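PDB 5WA3: pyridine synthase TbtD from Thermobispora bispora, which probably catalyses the formal [4+2] cyclisation of a dehydroalanine-containing precursor peptide that builds the central pyridine ring of a thiopeptide macrocycle and releases the leader peptide. Local coordinates for residues 9-14 and 60-65; 50-55 and 111-116; 43-48 and 143-148; 169-174 and 323-328. All coordinates share one frame; numbering follows the deposited sequence.

Contact 1: residues 9-14 and 60-65; sequences RWWRFR and VSTTRE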
# COMPACT_ATOMS: atom_id res chain seq x y z
N ARG A 9 -18.83 -11.96 7.89
CA ARG A 9 -17.75 -11.58 8.83
C ARG A 9 -16.43 -11.39 8.04
O ARG A 9 -16.36 -11.70 6.84
CB ARG A 9 -17.57 -12.62 9.97
CG ARG A 9 -18.74 -12.79 10.94
CD ARG A 9 -19.03 -11.57 11.82
NE ARG A 9 -20.47 -11.28 11.87
CZ ARG A 9 -21.38 -11.91 12.63
NH1 ARG A 9 -21.05 -12.89 13.48
NH2 ARG A 9 -22.66 -11.54 12.55
N TRP A 10 -15.40 -10.85 8.71
CA TRP A 10 -14.02 -10.83 8.16
C TRP A 10 -13.21 -11.95 8.79
O TRP A 10 -13.05 -12.01 10.02
CB TRP A 10 -13.29 -9.52 8.42
CG TRP A 10 -13.75 -8.42 7.62
CD1 TRP A 10 -14.52 -7.39 8.03
CD2 TRP A 10 -13.47 -8.22 6.24
NE1 TRP A 10 -14.76 -6.53 6.96
CE2 TRP A 10 -14.11 -7.01 5.86
CE3 TRP A 10 -12.72 -8.92 5.29
CZ2 TRP A 10 -14.06 -6.50 4.56
CZ3 TRP A 10 -12.64 -8.38 3.96
CH2 TRP A 10 -13.32 -7.20 3.62
N TRP A 11 -12.72 -12.81 7.92
CA TRP A 11 -12.04 -14.01 8.31
C TRP A 11 -10.58 -13.78 7.98
O TRP A 11 -10.26 -13.13 6.97
CB TRP A 11 -12.66 -15.22 7.58
CG TRP A 11 -14.10 -15.47 8.04
CD1 TRP A 11 -15.24 -15.04 7.41
CD2 TRP A 11 -14.53 -16.17 9.21
NE1 TRP A 11 -16.34 -15.43 8.12
CE2 TRP A 11 -15.93 -16.12 9.24
CE3 TRP A 11 -13.87 -16.82 10.25
CZ2 TRP A 11 -16.68 -16.71 10.25
CZ3 TRP A 11 -14.62 -17.42 11.27
CH2 TRP A 11 -16.00 -17.36 11.25
N ARG A 12 -9.71 -14.34 8.81
CA ARG A 12 -8.31 -14.00 8.75
C ARG A 12 -7.43 -15.23 8.56
O ARG A 12 -7.53 -16.19 9.33
CB ARG A 12 -7.94 -13.23 10.03
CG ARG A 12 -8.81 -11.96 10.28
CD ARG A 12 -8.58 -11.24 11.61
NE ARG A 12 -8.52 -12.17 12.73
CZ ARG A 12 -8.00 -11.89 13.92
NH1 ARG A 12 -7.52 -10.67 14.20
NH2 ARG A 12 -7.97 -12.84 14.85
N PHE A 13 -6.59 -15.21 7.53
CA PHE A 13 -5.50 -16.19 7.38
C PHE A 13 -4.09 -15.63 7.39
O PHE A 13 -3.83 -14.57 6.84
CB PHE A 13 -5.65 -16.93 6.07
CG PHE A 13 -6.89 -17.70 5.99
CD1 PHE A 13 -6.95 -18.96 6.51
CD2 PHE A 13 -8.03 -17.13 5.44
CE1 PHE A 13 -8.13 -19.67 6.48
CE2 PHE A 13 -9.20 -17.84 5.38
CZ PHE A 13 -9.24 -19.12 5.91
N ARG A 14 -3.18 -16.41 7.92
CA ARG A 14 -1.74 -16.15 7.92
C ARG A 14 -0.97 -17.08 6.94
O ARG A 14 -1.02 -18.32 7.08
CB ARG A 14 -1.24 -16.43 9.33
CG ARG A 14 0.20 -16.10 9.58
CD ARG A 14 0.67 -16.65 10.92
NE ARG A 14 2.09 -16.36 11.00
CZ ARG A 14 2.65 -15.22 11.42
NH1 ARG A 14 1.93 -14.25 11.93
NH2 ARG A 14 3.95 -15.09 11.38
N VAL A 60 -10.90 -11.78 4.29
CA VAL A 60 -11.98 -12.15 3.35
C VAL A 60 -13.36 -12.20 4.03
O VAL A 60 -13.52 -12.80 5.11
CB VAL A 60 -11.63 -13.46 2.59
CG1 VAL A 60 -10.83 -14.41 3.47
CG2 VAL A 60 -12.86 -14.14 2.07
N SER A 61 -14.33 -11.55 3.38
CA SER A 61 -15.69 -11.31 3.93
C SER A 61 -16.76 -12.35 3.46
O SER A 61 -17.25 -12.27 2.33
CB SER A 61 -16.13 -9.90 3.53
OG SER A 61 -17.23 -9.51 4.32
N THR A 62 -17.04 -13.33 4.31
CA THR A 62 -18.10 -14.35 4.06
C THR A 62 -18.68 -14.88 5.35
O THR A 62 -18.35 -14.39 6.44
CB THR A 62 -17.65 -15.63 3.29
OG1 THR A 62 -16.23 -15.83 3.40
CG2 THR A 62 -18.16 -15.56 1.83
N THR A 63 -19.56 -15.86 5.18
CA THR A 63 -20.19 -16.61 6.25
C THR A 63 -19.29 -17.77 6.61
O THR A 63 -18.38 -18.09 5.86
CB THR A 63 -21.53 -17.13 5.74
OG1 THR A 63 -21.32 -18.00 4.61
CG2 THR A 63 -22.44 -15.92 5.30
N ARG A 64 -19.53 -18.40 7.75
CA ARG A 64 -18.76 -19.60 8.11
C ARG A 64 -19.00 -20.74 7.10
O ARG A 64 -18.12 -21.57 6.86
CB ARG A 64 -19.02 -20.06 9.55
CG ARG A 64 -17.91 -20.98 10.09
CD ARG A 64 -17.69 -20.92 11.60
NE ARG A 64 -18.74 -21.64 12.33
CZ ARG A 64 -19.07 -21.46 13.61
NH1 ARG A 64 -18.44 -20.57 14.38
NH2 ARG A 64 -20.06 -22.18 14.14
N GLU A 65 -20.18 -20.76 6.49
CA GLU A 65 -20.55 -21.83 5.57
C GLU A 65 -19.66 -21.75 4.34
O GLU A 65 -19.10 -22.76 3.92
CB GLU A 65 -22.06 -21.76 5.18
CG GLU A 65 -23.06 -22.14 6.29
CD GLU A 65 -23.26 -21.07 7.38
OE1 GLU A 65 -22.70 -19.96 7.29
OE2 GLU A 65 -23.99 -21.33 8.35
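Trp11 and Thr62 carry the tight end of this strand pairing. The indole NE1 of Trp11 donates its N-H to Thr62 O at 2.8 Å, with the acceptor only 1° out of the ring plane. Arg9 N reaches the same carbonyl oxygen at 2.9 Å, and the two donors come from opposite faces of the carbonyl plane, so Thr62 O is gripped twice. With CG anti to its carbonyl carbon (chi1 -67°), the Trp11 indole extends toward the end of 60-62. Trp11 and Val60 form an antiparallel hydrogen-bonded pair, Trp11 N to Val60 O at 2.9 Å and Val60 N to Trp11 O at 3.1 Å. Trp10 and Ser61, on the other face of the sheet, are a non-hydrogen-bonded pair; there Ser61 CB lies over the six-membered ring of Trp10, 3.8 Å from its centroid and 9° off the normal. These two strands are the central pair of a four-stranded antiparallel sheet, and helix 64-85 follows directly, with Thr63 as its N-cap. The looser side is the exposed margin. Arg64 CD approaches Trp11 CH2 obliquely at 4.0 Å, and Arg9 adds little beyond its backbone, its guanidinium making a weak, long ion pair with Glu128.

Contact 2: residues 50-55 and 111-116; sequences WRRGPH and DGPLMP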
# COMPACT_ATOMS: atom_id res chain seq x y z
N TRP A 50 5.10 -8.46 9.88
CA TRP A 50 6.44 -8.78 10.31
C TRP A 50 6.42 -9.68 11.53
O TRP A 50 7.41 -10.36 11.81
CB TRP A 50 7.26 -7.45 10.64
CG TRP A 50 6.55 -6.53 11.54
CD1 TRP A 50 5.76 -5.45 11.18
CD2 TRP A 50 6.42 -6.66 12.97
NE1 TRP A 50 5.19 -4.90 12.30
CE2 TRP A 50 5.56 -5.63 13.41
CE3 TRP A 50 6.97 -7.53 13.92
CZ2 TRP A 50 5.21 -5.49 14.73
CZ3 TRP A 50 6.60 -7.36 15.26
CH2 TRP A 50 5.73 -6.37 15.64
N ARG A 51 5.33 -9.67 12.27
CA ARG A 51 5.30 -10.32 13.58
C ARG A 51 5.50 -11.87 13.46
O ARG A 51 5.02 -12.51 12.53
CB ARG A 51 4.01 -9.93 14.28
CG ARG A 51 3.98 -10.23 15.75
CD ARG A 51 2.65 -9.81 16.42
NE ARG A 51 2.18 -10.97 17.16
CZ ARG A 51 1.01 -11.57 17.02
NH1 ARG A 51 0.07 -11.09 16.21
NH2 ARG A 51 0.76 -12.65 17.75
N ARG A 52 6.30 -12.43 14.35
CA ARG A 52 6.54 -13.89 14.33
C ARG A 52 6.96 -14.45 12.96
O ARG A 52 6.79 -15.64 12.72
CB ARG A 52 5.32 -14.65 14.88
CG ARG A 52 4.76 -14.16 16.23
CD ARG A 52 4.17 -15.29 17.11
NE ARG A 52 3.30 -16.15 16.31
CZ ARG A 52 3.37 -17.47 16.20
NH1 ARG A 52 4.24 -18.19 16.90
NH2 ARG A 52 2.53 -18.09 15.37
N GLY A 53 7.52 -13.61 12.10
CA GLY A 53 8.11 -13.99 10.80
C GLY A 53 7.45 -13.18 9.70
O GLY A 53 6.28 -12.75 9.83
N PRO A 54 8.18 -12.89 8.61
CA PRO A 54 7.46 -12.12 7.57
C PRO A 54 6.38 -13.04 7.01
O PRO A 54 6.66 -14.22 6.66
CB PRO A 54 8.55 -11.81 6.51
CG PRO A 54 9.85 -11.98 7.21
CD PRO A 54 9.63 -12.98 8.33
N HIS A 55 5.18 -12.50 6.96
CA HIS A 55 4.03 -13.26 6.52
C HIS A 55 3.06 -12.41 5.75
O HIS A 55 3.18 -11.20 5.77
CB HIS A 55 3.36 -13.87 7.73
CG HIS A 55 2.85 -12.86 8.71
ND1 HIS A 55 3.49 -12.59 9.91
CD2 HIS A 55 1.74 -12.08 8.68
CE1 HIS A 55 2.80 -11.68 10.57
NE2 HIS A 55 1.74 -11.36 9.85
N ASP A 111 1.05 -6.26 21.15
CA ASP A 111 0.60 -7.00 22.36
C ASP A 111 0.78 -8.53 22.27
O ASP A 111 1.25 -9.14 23.26
CB ASP A 111 -0.86 -6.65 22.76
CG ASP A 111 -1.03 -5.17 23.11
OD1 ASP A 111 -0.37 -4.67 24.05
OD2 ASP A 111 -1.84 -4.50 22.45
N GLY A 112 0.40 -9.13 21.12
CA GLY A 112 0.72 -10.52 20.77
C GLY A 112 2.19 -10.98 20.86
O GLY A 112 3.11 -10.16 20.84
N PRO A 113 2.42 -12.31 20.99
CA PRO A 113 3.79 -12.83 21.14
C PRO A 113 4.61 -12.56 19.92
O PRO A 113 4.07 -12.38 18.82
CB PRO A 113 3.59 -14.36 21.34
CG PRO A 113 2.23 -14.64 20.77
CD PRO A 113 1.43 -13.40 21.07
N LEU A 114 5.92 -12.55 20.11
CA LEU A 114 6.87 -12.04 19.10
C LEU A 114 7.81 -13.09 18.56
O LEU A 114 8.21 -12.96 17.40
CB LEU A 114 7.74 -10.92 19.71
CG LEU A 114 7.12 -9.60 20.07
CD1 LEU A 114 8.24 -8.65 20.52
CD2 LEU A 114 6.39 -8.99 18.88
N MET A 115 8.29 -13.90 19.52
CA MET A 115 8.95 -15.20 19.46
C MET A 115 8.00 -16.27 20.04
O MET A 115 7.26 -15.97 20.97
CB MET A 115 10.16 -15.25 20.43
CG MET A 115 11.44 -14.54 20.02
SD MET A 115 12.23 -15.17 18.52
CE MET A 115 11.73 -13.87 17.42
N PRO A 116 8.11 -17.54 19.61
CA PRO A 116 9.02 -17.97 18.58
C PRO A 116 8.28 -17.70 17.31
O PRO A 116 7.09 -17.35 17.35
CB PRO A 116 9.20 -19.47 18.85
CG PRO A 116 8.55 -19.72 20.19
CD PRO A 116 7.45 -18.70 20.23
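Arg51 reaches across to Pro113 and Leu114. Its CB lies over one face of its own neighbour's indole, that of Trp50. CG stands anti to the backbone N (chi1 -165°), which carries the chain across to 111-116, and it passes Leu114 CD2 at 4.1 Å. CD comes within 3.8 Å of Pro113 O. NE makes a nearly straight hydrogen bond to Pro113 O at 2.9 Å, with an N-H...O angle of 165°; the oxygen is 5° out of the guanidinium plane. At the tip, NH2 packs against Pro113 CD at 3.5 Å, while Gly112 CA covers one face of the guanidinium. Leu114 CD2 also meets the edge of the Trp50 ring, 4.0 Å from CZ3. Arg52 reaches the same segment separately: its CG lies 3.2 Å from Pro113 O, and NH1 makes a weak bond to the carbonyl O of Pro116, whose preceding peptide bond is cis. A type II beta turn from Trp50 to Gly53 presents both arginines. This turn is the hairpin connection between strands 44-49 and 55-62, and the proline-rich 111-116 links helix 98-108, which packs on Trp50 and Leu114, to edge strand 123-128.

Contact 3: residues 43-48 and 143-148; sequences MAYFLR and FYADTT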
# COMPACT_ATOMS: atom_id res chain seq x y z
N MET A 43 -15.33 -9.88 -1.73
CA MET A 43 -14.72 -8.87 -0.84
C MET A 43 -13.56 -9.53 -0.07
O MET A 43 -13.76 -10.21 0.97
CB MET A 43 -15.76 -8.28 0.15
CG MET A 43 -15.70 -6.77 0.33
SD MET A 43 -16.77 -5.94 -0.85
CE MET A 43 -18.26 -5.58 0.11
N ALA A 44 -12.35 -9.29 -0.56
CA ALA A 44 -11.15 -9.85 0.06
C ALA A 44 -9.86 -9.13 -0.38
O ALA A 44 -9.74 -8.72 -1.54
CB ALA A 44 -11.06 -11.33 -0.27
N TYR A 45 -8.89 -9.05 0.54
CA TYR A 45 -7.60 -8.34 0.34
C TYR A 45 -6.53 -8.96 1.24
O TYR A 45 -6.84 -9.76 2.12
CB TYR A 45 -7.76 -6.82 0.65
CG TYR A 45 -8.12 -6.50 2.10
CD1 TYR A 45 -9.46 -6.42 2.53
CD2 TYR A 45 -7.14 -6.28 3.04
CE1 TYR A 45 -9.79 -6.15 3.87
CE2 TYR A 45 -7.46 -5.99 4.37
CZ TYR A 45 -8.78 -5.94 4.78
OH TYR A 45 -9.00 -5.66 6.10
N PHE A 46 -5.29 -8.50 1.08
CA PHE A 46 -4.17 -8.97 1.90
C PHE A 46 -3.15 -7.82 2.29
O PHE A 46 -2.97 -6.85 1.51
CB PHE A 46 -3.47 -10.08 1.14
CG PHE A 46 -3.02 -9.66 -0.21
CD1 PHE A 46 -3.86 -9.75 -1.30
CD2 PHE A 46 -1.77 -9.07 -0.39
CE1 PHE A 46 -3.47 -9.32 -2.57
CE2 PHE A 46 -1.37 -8.64 -1.65
CZ PHE A 46 -2.23 -8.76 -2.75
N LEU A 47 -2.50 -7.93 3.47
CA LEU A 47 -1.47 -6.98 3.92
C LEU A 47 -0.13 -7.64 4.26
O LEU A 47 -0.12 -8.76 4.74
CB LEU A 47 -1.94 -6.18 5.15
CG LEU A 47 -3.23 -5.39 4.95
CD1 LEU A 47 -3.81 -4.80 6.23
CD2 LEU A 47 -3.05 -4.33 3.87
N ARG A 48 0.99 -6.91 4.08
CA ARG A 48 2.28 -7.38 4.58
C ARG A 48 2.40 -7.22 6.11
O ARG A 48 1.74 -6.42 6.65
CB ARG A 48 3.42 -6.71 3.82
CG ARG A 48 3.60 -7.22 2.41
CD ARG A 48 3.77 -6.25 1.23
NE ARG A 48 4.94 -6.76 0.49
CZ ARG A 48 5.12 -6.80 -0.82
NH1 ARG A 48 4.25 -6.33 -1.69
NH2 ARG A 48 6.26 -7.32 -1.28
N PHE A 143 -11.42 0.22 0.74
CA PHE A 143 -10.30 0.72 -0.11
C PHE A 143 -9.32 -0.42 -0.48
O PHE A 143 -8.89 -0.55 -1.65
CB PHE A 143 -9.57 1.98 0.50
CG PHE A 143 -8.19 2.22 -0.09
CD1 PHE A 143 -8.04 2.80 -1.33
CD2 PHE A 143 -7.04 1.75 0.54
CE1 PHE A 143 -6.78 2.97 -1.92
CE2 PHE A 143 -5.79 1.87 -0.05
CZ PHE A 143 -5.65 2.49 -1.29
N TYR A 144 -8.93 -1.24 0.49
CA TYR A 144 -7.90 -2.25 0.21
C TYR A 144 -8.44 -3.21 -0.87
O TYR A 144 -7.76 -3.45 -1.88
CB TYR A 144 -7.45 -3.01 1.48
CG TYR A 144 -6.39 -2.35 2.40
CD1 TYR A 144 -5.25 -1.71 1.89
CD2 TYR A 144 -6.51 -2.44 3.80
CE1 TYR A 144 -4.29 -1.15 2.73
CE2 TYR A 144 -5.55 -1.90 4.65
CZ TYR A 144 -4.44 -1.24 4.11
OH TYR A 144 -3.46 -0.69 4.95
N ALA A 145 -9.67 -3.71 -0.66
CA ALA A 145 -10.35 -4.63 -1.59
C ALA A 145 -10.51 -4.05 -2.97
O ALA A 145 -10.12 -4.67 -3.94
CB ALA A 145 -11.72 -5.01 -1.06
N ASP A 146 -11.04 -2.83 -3.04
CA ASP A 146 -11.16 -2.10 -4.32
C ASP A 146 -9.86 -1.94 -5.14
O ASP A 146 -9.91 -1.68 -6.35
CB ASP A 146 -11.72 -0.70 -4.08
CG ASP A 146 -13.18 -0.61 -4.35
OD1 ASP A 146 -13.55 -0.29 -5.51
OD2 ASP A 146 -13.94 -0.81 -3.38
N THR A 147 -8.70 -2.03 -4.48
CA THR A 147 -7.41 -1.74 -5.11
C THR A 147 -6.53 -2.94 -5.32
O THR A 147 -5.40 -2.82 -5.86
CB THR A 147 -6.67 -0.63 -4.32
OG1 THR A 147 -6.52 -1.01 -2.94
CG2 THR A 147 -7.46 0.65 -4.42
N THR A 148 -7.04 -4.11 -4.93
CA THR A 148 -6.32 -5.36 -5.17
C THR A 148 -5.98 -5.62 -6.64
O THR A 148 -4.86 -6.08 -6.93
CB THR A 148 -7.04 -6.56 -4.57
OG1 THR A 148 -7.64 -6.19 -3.30
CG2 THR A 148 -6.03 -7.68 -4.36
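Tyr144 meets both Tyr45 and Leu47. Its CB sits over one face of the Tyr45 ring, 3.9 Å from the centroid. One face of the Tyr144 ring is in turn covered by Leu47 CD2, 3.5 Å from its centroid. The two tyrosine rings are oblique to each other, with planes at 31°, and Tyr45 CE2 approaches Tyr144 CD2 at 3.7 Å. Tyr45 holds its CG between the backbone N and the carbonyl carbon (chi1 63°), which turns one ring face onto Tyr144 CB; the CB of Tyr45 lies 3.9 Å from Ala145 N. Farther along, Phe46 CE1 meets Thr148 CG2 at 3.5 Å. The contact is therefore mainly apolar and aromatic. In the second shell, Trp10 meets the Tyr45 ring edge-to-face, and Arg327 NH1 hydrogen-bonds Tyr144 O while the guanidinium makes a cation-pi contact with Phe46. Helix 135-159 crosses edge strand 44-49 nearly perpendicularly, the local axes at 97° and 6.9 Å apart, with helix 22-35 packing on Phe46 and helix 309-327 on Tyr45 and Tyr144.

Contact 4: residues 169-174 and 323-328; sequences FDLVVA and LHLTRL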
# COMPACT_ATOMS: atom_id res chain seq x y z
N PHE A 169 5.98 7.01 -7.54
CA PHE A 169 5.97 8.39 -7.98
C PHE A 169 4.65 8.76 -8.66
O PHE A 169 3.92 9.60 -8.15
CB PHE A 169 7.18 8.66 -8.87
CG PHE A 169 7.42 10.10 -9.15
CD1 PHE A 169 8.37 10.82 -8.40
CD2 PHE A 169 6.73 10.76 -10.17
CE1 PHE A 169 8.60 12.16 -8.66
CE2 PHE A 169 6.97 12.09 -10.45
CZ PHE A 169 7.90 12.80 -9.69
N ASP A 170 4.33 8.07 -9.76
CA ASP A 170 3.12 8.36 -10.58
C ASP A 170 1.83 8.41 -9.72
O ASP A 170 0.94 9.23 -9.93
CB ASP A 170 2.90 7.30 -11.68
CG ASP A 170 4.16 6.94 -12.48
OD1 ASP A 170 5.03 7.82 -12.68
OD2 ASP A 170 4.27 5.77 -12.94
N LEU A 171 1.76 7.50 -8.76
CA LEU A 171 0.58 7.32 -7.94
C LEU A 171 0.42 8.42 -6.93
O LEU A 171 -0.68 8.98 -6.82
CB LEU A 171 0.63 5.96 -7.23
CG LEU A 171 0.50 4.76 -8.17
CD1 LEU A 171 0.97 3.49 -7.48
CD2 LEU A 171 -0.95 4.65 -8.63
N VAL A 172 1.51 8.70 -6.19
CA VAL A 172 1.56 9.78 -5.18
C VAL A 172 1.21 11.08 -5.85
O VAL A 172 0.32 11.80 -5.41
CB VAL A 172 2.96 9.92 -4.54
CG1 VAL A 172 3.17 11.29 -3.91
CG2 VAL A 172 3.16 8.83 -3.49
N VAL A 173 1.90 11.36 -6.95
CA VAL A 173 1.69 12.59 -7.69
C VAL A 173 0.22 12.71 -8.13
O VAL A 173 -0.45 13.71 -7.85
CB VAL A 173 2.63 12.63 -8.91
CG1 VAL A 173 2.25 13.76 -9.87
CG2 VAL A 173 4.08 12.78 -8.45
N ALA A 174 -0.29 11.68 -8.78
CA ALA A 174 -1.65 11.69 -9.27
C ALA A 174 -2.66 12.00 -8.17
O ALA A 174 -3.50 12.88 -8.33
CB ALA A 174 -1.98 10.37 -9.92
N LEU A 323 -0.48 3.61 2.26
CA LEU A 323 -0.71 2.21 2.62
C LEU A 323 -0.66 1.26 1.36
O LEU A 323 -0.04 0.15 1.36
CB LEU A 323 -2.02 2.08 3.38
CG LEU A 323 -1.98 2.62 4.83
CD1 LEU A 323 -3.37 2.94 5.39
CD2 LEU A 323 -1.29 1.74 5.87
N HIS A 324 -1.25 1.72 0.27
CA HIS A 324 -1.12 1.03 -0.99
C HIS A 324 0.30 0.72 -1.33
O HIS A 324 0.63 -0.42 -1.63
CB HIS A 324 -1.68 1.83 -2.16
CG HIS A 324 -1.66 1.08 -3.44
ND1 HIS A 324 -2.50 0.01 -3.67
CD2 HIS A 324 -0.83 1.16 -4.50
CE1 HIS A 324 -2.23 -0.49 -4.86
NE2 HIS A 324 -1.22 0.18 -5.39
N LEU A 325 1.15 1.75 -1.31
CA LEU A 325 2.54 1.58 -1.72
C LEU A 325 3.25 0.62 -0.76
O LEU A 325 4.15 -0.14 -1.20
CB LEU A 325 3.26 2.91 -1.69
CG LEU A 325 2.81 4.02 -2.60
CD1 LEU A 325 3.76 5.19 -2.37
CD2 LEU A 325 2.84 3.62 -4.04
N THR A 326 2.86 0.61 0.52
CA THR A 326 3.50 -0.31 1.46
C THR A 326 3.26 -1.76 1.00
O THR A 326 4.15 -2.63 1.04
CB THR A 326 2.98 -0.15 2.89
OG1 THR A 326 3.16 1.20 3.37
CG2 THR A 326 3.67 -1.13 3.81
N ARG A 327 2.03 -1.96 0.55
CA ARG A 327 1.50 -3.22 0.12
C ARG A 327 2.17 -3.71 -1.13
O ARG A 327 2.31 -4.93 -1.26
CB ARG A 327 0.00 -3.07 -0.16
CG ARG A 327 -0.78 -4.34 -0.11
CD ARG A 327 -2.24 -4.02 -0.30
NE ARG A 327 -3.05 -5.19 -0.67
CZ ARG A 327 -4.28 -5.12 -1.16
NH1 ARG A 327 -4.91 -3.94 -1.37
NH2 ARG A 327 -4.91 -6.25 -1.43
N LEU A 328 2.55 -2.78 -2.02
CA LEU A 328 3.36 -3.07 -3.21
C LEU A 328 4.82 -3.34 -2.88
O LEU A 328 5.62 -3.56 -3.82
CB LEU A 328 3.37 -1.92 -4.23
CG LEU A 328 2.01 -1.31 -4.62
CD1 LEU A 328 2.12 -0.12 -5.57
CD2 LEU A 328 1.14 -2.40 -5.23
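Leu171 and Leu325 run antiparallel and alongside one another, their branches meeting where Leu171 CD1 lies 3.9 Å from Leu325 CD2. Both residues face the opposing helix, and with CG anti to the carbonyl carbon (chi1 -68° and -62°) their methyls meet between the helices. The second methyl of Leu325, CD1, is used separately: it touches Val172 CG2 at 3.9 Å, and there the two side chains cross at about a right angle. Leu325 therefore bridges two consecutive residues of 169-174 with its two methyls. On Leu171, by contrast, the one methyl CD1 serves all three neighbours, Leu325, His324 (CD2) and Leu328 (CD1), the latter two at 4.2 Å each. Toward His324 the leucine stands roughly perpendicular, and its methyl meets the imidazole obliquely. The frame is a pair of antiparallel helices within the largely helical part of the enzyme, helix 164-178 and the last turn of helix 309-327, with Leu328 just beyond it, and the local axes inclined at 170°. Their closest approach is 11.1 Å, wide enough that the backbones stay apart and the leucine and valine branches span the gap; the nearest pair of CA atoms, Leu171 and Leu325, is 8.7 Å apart. All five touching residues are buried. Trp249 of helix 244-265 packs against both Leu171 and His324, while Leu191 of helix 184-199 meets Val172.

How the contacts relate
The contacts follow the fold from its sheet into its helical part. Contacts 1 and 3, with centres about 13 Å apart, share the four-stranded antiparallel sheet: strands 44-49 and 55-62 are neighbours, and Ser61 N probably bonds Met43 O. Contact 2 lies at the turn joining those strands, its centre about 21 Å from that of contact 1, and Arg14 NH2 links the two through Arg51 O. Contact 4 lies about 14 Å from contact 3 between centres; its Arg327, ending helix 309-327, reaches helix 135-159 and so ties the two contacts together. Along the chain, the segments of contact 1 alternate with those of contacts 2 and 3, both segments of contact 2 fall between those of contact 3, and contact 4 follows all three.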